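Local coordinates for uncharacterized protein AF_1382 (Archaeoglobus fulgidus, PDB 3OV8) that is of unconfirmed function but has a winged helix-turn-helix-like fold and so probably binds DNA, here forming a two-fold symmetric pair, at the interface of chains A and B. Numbering follows the deposited sequence. Chains: chain A/B, Protein AF_1382.

The interface of chains A and B. Residues chain A 9-11, 84, 87; chain B 9-11, 84, 87.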
ATOM      1  N   LEU A   9      -2.275   3.209   5.132  1.00 22.77           N
ATOM      2  CA  LEU A   9      -1.374   2.186   4.618  1.00 21.03           C
ATOM      3  C   LEU A   9      -0.500   2.631   3.443  1.00 22.84           C
ATOM      4  O   LEU A   9       0.598   2.106   3.251  1.00 26.03           O
ATOM      5  CB  LEU A   9      -2.165   0.945   4.213  1.00 21.93           C
ATOM      6  CG  LEU A   9      -2.589   0.051   5.375  1.00 33.15           C
ATOM      7  CD1 LEU A   9      -3.549  -1.016   4.900  1.00 33.29           C
ATOM      8  CD2 LEU A   9      -1.362  -0.558   6.049  1.00 36.68           C
ATOM      9  N   PHE A  10      -0.992   3.577   2.649  1.00 26.06           N
ATOM     10  CA  PHE A  10      -0.323   3.942   1.402  1.00 22.74           C
ATOM     11  C   PHE A  10       0.280   5.350   1.369  1.00 23.61           C
ATOM     12  O   PHE A  10      -0.187   6.265   2.050  1.00 26.67           O
ATOM     13  CB  PHE A  10      -1.311   3.836   0.239  1.00 24.57           C
ATOM     14  CG  PHE A  10      -1.750   2.429  -0.059  1.00 29.13           C
ATOM     15  CD1 PHE A  10      -0.969   1.598  -0.842  1.00 28.13           C
ATOM     16  CD2 PHE A  10      -2.949   1.948   0.436  1.00 40.36           C
ATOM     17  CE1 PHE A  10      -1.375   0.302  -1.122  1.00 41.33           C
ATOM     18  CE2 PHE A  10      -3.360   0.658   0.159  1.00 44.22           C
ATOM     19  CZ  PHE A  10      -2.570  -0.166  -0.618  1.00 41.63           C
ATOM     20  N   LYS A  11       1.315   5.499   0.552  1.00 24.96           N
ATOM     21  CA  LYS A  11       1.790   6.803   0.124  1.00 24.91           C
ATOM     22  C   LYS A  11       0.798   7.335  -0.912  1.00 25.05           C
ATOM     23  O   LYS A  11       0.786   6.895  -2.064  1.00 23.59           O
ATOM     24  CB  LYS A  11       3.207   6.691  -0.448  1.00 22.39           C
ATOM     25  CG  LYS A  11       4.259   6.137   0.569  1.00 21.32           C
ATOM     26  CD  LYS A  11       4.711   7.187   1.584  1.00 25.81           C
ATOM     27  CE  LYS A  11       5.483   6.562   2.764  1.00 32.65           C
ATOM     28  NZ  LYS A  11       6.684   5.793   2.333  1.00 29.71           N
ATOM     29  N   ILE A  84      -3.878  -3.518  -5.710  1.00 17.19           N
ATOM     30  CA  ILE A  84      -4.212  -2.315  -4.963  1.00 19.29           C
ATOM     31  C   ILE A  84      -5.683  -1.925  -5.176  1.00 21.40           C
ATOM     32  O   ILE A  84      -6.388  -1.537  -4.234  1.00 20.75           O
ATOM     33  CB  ILE A  84      -3.272  -1.158  -5.332  1.00 15.63           C
ATOM     34  CG1 ILE A  84      -1.877  -1.421  -4.753  1.00 18.26           C
ATOM     35  CG2 ILE A  84      -3.825   0.164  -4.800  1.00 17.08           C
ATOM     36  CD1 ILE A  84      -0.818  -0.442  -5.238  1.00 20.20           C
ATOM     37  N   ILE A  87      -7.671  -3.905  -2.799  1.00 18.62           N
ATOM     38  CA  ILE A  87      -7.520  -3.379  -1.440  1.00 20.32           C
ATOM     39  C   ILE A  87      -8.388  -2.137  -1.253  1.00 27.08           C
ATOM     40  O   ILE A  87      -9.119  -2.009  -0.275  1.00 25.51           O
ATOM     41  CB  ILE A  87      -6.053  -3.029  -1.129  1.00 20.06           C
ATOM     42  CG1 ILE A  87      -5.210  -4.313  -1.075  1.00 19.52           C
ATOM     43  CG2 ILE A  87      -5.947  -2.292   0.206  1.00 18.85           C
ATOM     44  CD1 ILE A  87      -3.723  -4.073  -0.990  1.00 21.79           C
TER
ATOM     45  N   LEU B   9       5.390   2.761  -2.266  1.00 22.77           N
ATOM     46  CA  LEU B   9       3.934   2.720  -2.262  1.00 21.03           C
ATOM     47  C   LEU B   9       3.294   2.723  -0.872  1.00 22.84           C
ATOM     48  O   LEU B   9       2.165   3.189  -0.708  1.00 26.03           O
ATOM     49  CB  LEU B   9       3.441   1.501  -3.038  1.00 21.93           C
ATOM     50  CG  LEU B   9       3.479   1.654  -4.556  1.00 33.15           C
ATOM     51  CD1 LEU B   9       3.191   0.330  -5.229  1.00 33.29           C
ATOM     52  CD2 LEU B   9       2.498   2.735  -5.004  1.00 36.68           C
ATOM     53  N   PHE B  10       4.000   2.187   0.119  1.00 26.06           N
ATOM     54  CA  PHE B  10       3.411   1.975   1.439  1.00 22.74           C
ATOM     55  C   PHE B  10       3.993   2.839   2.563  1.00 23.61           C
ATOM     56  O   PHE B  10       5.154   3.252   2.520  1.00 26.67           O
ATOM     57  CB  PHE B  10       3.579   0.511   1.849  1.00 24.57           C
ATOM     58  CG  PHE B  10       2.783  -0.450   1.010  1.00 29.13           C
ATOM     59  CD1 PHE B  10       1.446  -0.682   1.282  1.00 28.13           C
ATOM     60  CD2 PHE B  10       3.378  -1.125  -0.041  1.00 40.36           C
ATOM     61  CE1 PHE B  10       0.712  -1.572   0.512  1.00 41.33           C
ATOM     62  CE2 PHE B  10       2.652  -2.014  -0.811  1.00 44.22           C
ATOM     63  CZ  PHE B  10       1.317  -2.235  -0.535  1.00 41.63           C
ATOM     64  N   LYS B  11       3.165   3.084   3.570  1.00 24.96           N
ATOM     65  CA  LYS B  11       3.625   3.573   4.858  1.00 24.91           C
ATOM     66  C   LYS B  11       4.281   2.397   5.585  1.00 25.05           C
ATOM     67  O   LYS B  11       3.599   1.507   6.099  1.00 23.59           O
ATOM     68  CB  LYS B  11       2.453   4.153   5.656  1.00 22.39           C
ATOM     69  CG  LYS B  11       1.736   5.351   4.948  1.00 21.32           C
ATOM     70  CD  LYS B  11       2.516   6.660   5.066  1.00 25.81           C
ATOM     71  CE  LYS B  11       1.983   7.744   4.106  1.00 32.65           C
ATOM     72  NZ  LYS B  11       0.539   8.048   4.314  1.00 29.71           N
ATOM     73  N   ILE B  84      -1.875  -7.505   0.417  1.00 17.19           N
ATOM     74  CA  ILE B  84      -0.578  -6.862   0.556  1.00 19.29           C
ATOM     75  C   ILE B  84       0.560  -7.891   0.463  1.00 21.40           C
ATOM     76  O   ILE B  84       1.593  -7.650  -0.178  1.00 20.75           O
ATOM     77  CB  ILE B  84      -0.496  -6.062   1.865  1.00 15.63           C
ATOM     78  CG1 ILE B  84      -1.375  -4.810   1.761  1.00 18.26           C
ATOM     79  CG2 ILE B  84       0.952  -5.669   2.156  1.00 17.08           C
ATOM     80  CD1 ILE B  84      -1.533  -4.061   3.075  1.00 20.20           C
ATOM     81  N   ILE B  87       1.245  -8.408  -3.113  1.00 18.62           N
ATOM     82  CA  ILE B  87       1.967  -7.260  -3.669  1.00 20.32           C
ATOM     83  C   ILE B  87       3.446  -7.333  -3.294  1.00 27.08           C
ATOM     84  O   ILE B  87       4.327  -7.173  -4.134  1.00 25.51           O
ATOM     85  CB  ILE B  87       1.379  -5.927  -3.172  1.00 20.06           C
ATOM     86  CG1 ILE B  87      -0.032  -5.731  -3.749  1.00 19.52           C
ATOM     87  CG2 ILE B  87       2.269  -4.757  -3.591  1.00 18.85           C
ATOM     88  CD1 ILE B  87      -0.785  -4.565  -3.158  1.00 21.79           C
TER
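A:Leu9 to A:Lys11 and B:Leu9 to B:Lys11 run antiparallel across a two-fold axis and form a short beta bridge centred on A:Phe10 and B:Phe10. The amide N of B:Lys11 gives a hydrogen bond of 2.8 Å to the carbonyl O of A:Leu9, nearly straight at the hydrogen (162°), and the bond from A:Lys11 to B:Leu9 is its twin.

The side chains of A:Phe10 and B:Phe10 lie side by side and point the same way, from the bridge toward the C-terminal helices. Their CE1 atoms face each other across the axis, and CD1 of A:Phe10 also lies 3.5 Å from the O of B:Leu9. Within its own chain, CG2 of A:Ile87 meets the edge of the A:Phe10 ring in its plane. Beyond the rings, CD1 of A:Ile87 and CD1 of B:Ile87 touch tip to tip at 3.7 Å; CG1 of A:Ile84 packs on the same B:Ile87 methyl, the two side chains at about a right angle. CD1 of A:Leu9 reaches CD1 of B:Ile84 at 4.1 Å.

On the opposite side of the bridge the lysines cross, CD of A:Lys11 lying 3.8 Å from CE of B:Lys11. The A:Lys11 chain bends at chi2 (-78°) and chi4 (58°), bringing NZ over the carbonyl of B:Phe10 for a hydrogen bond of 3.0 Å. NZ of A:Lys11 and NZ of B:Lys11, both probably charged, lie 6.8 Å apart. An alanine at A:Lys11 would probably leave the O of B:Phe10 without this amine and open a gap beside the aliphatic chain of B:Lys11.

The bridge occupies the short link between helices 5-9 and 12-26, and the isoleucines belong to helix 75-92, so N- and C-terminal segments of both chains together build this part of the probable dimer interface.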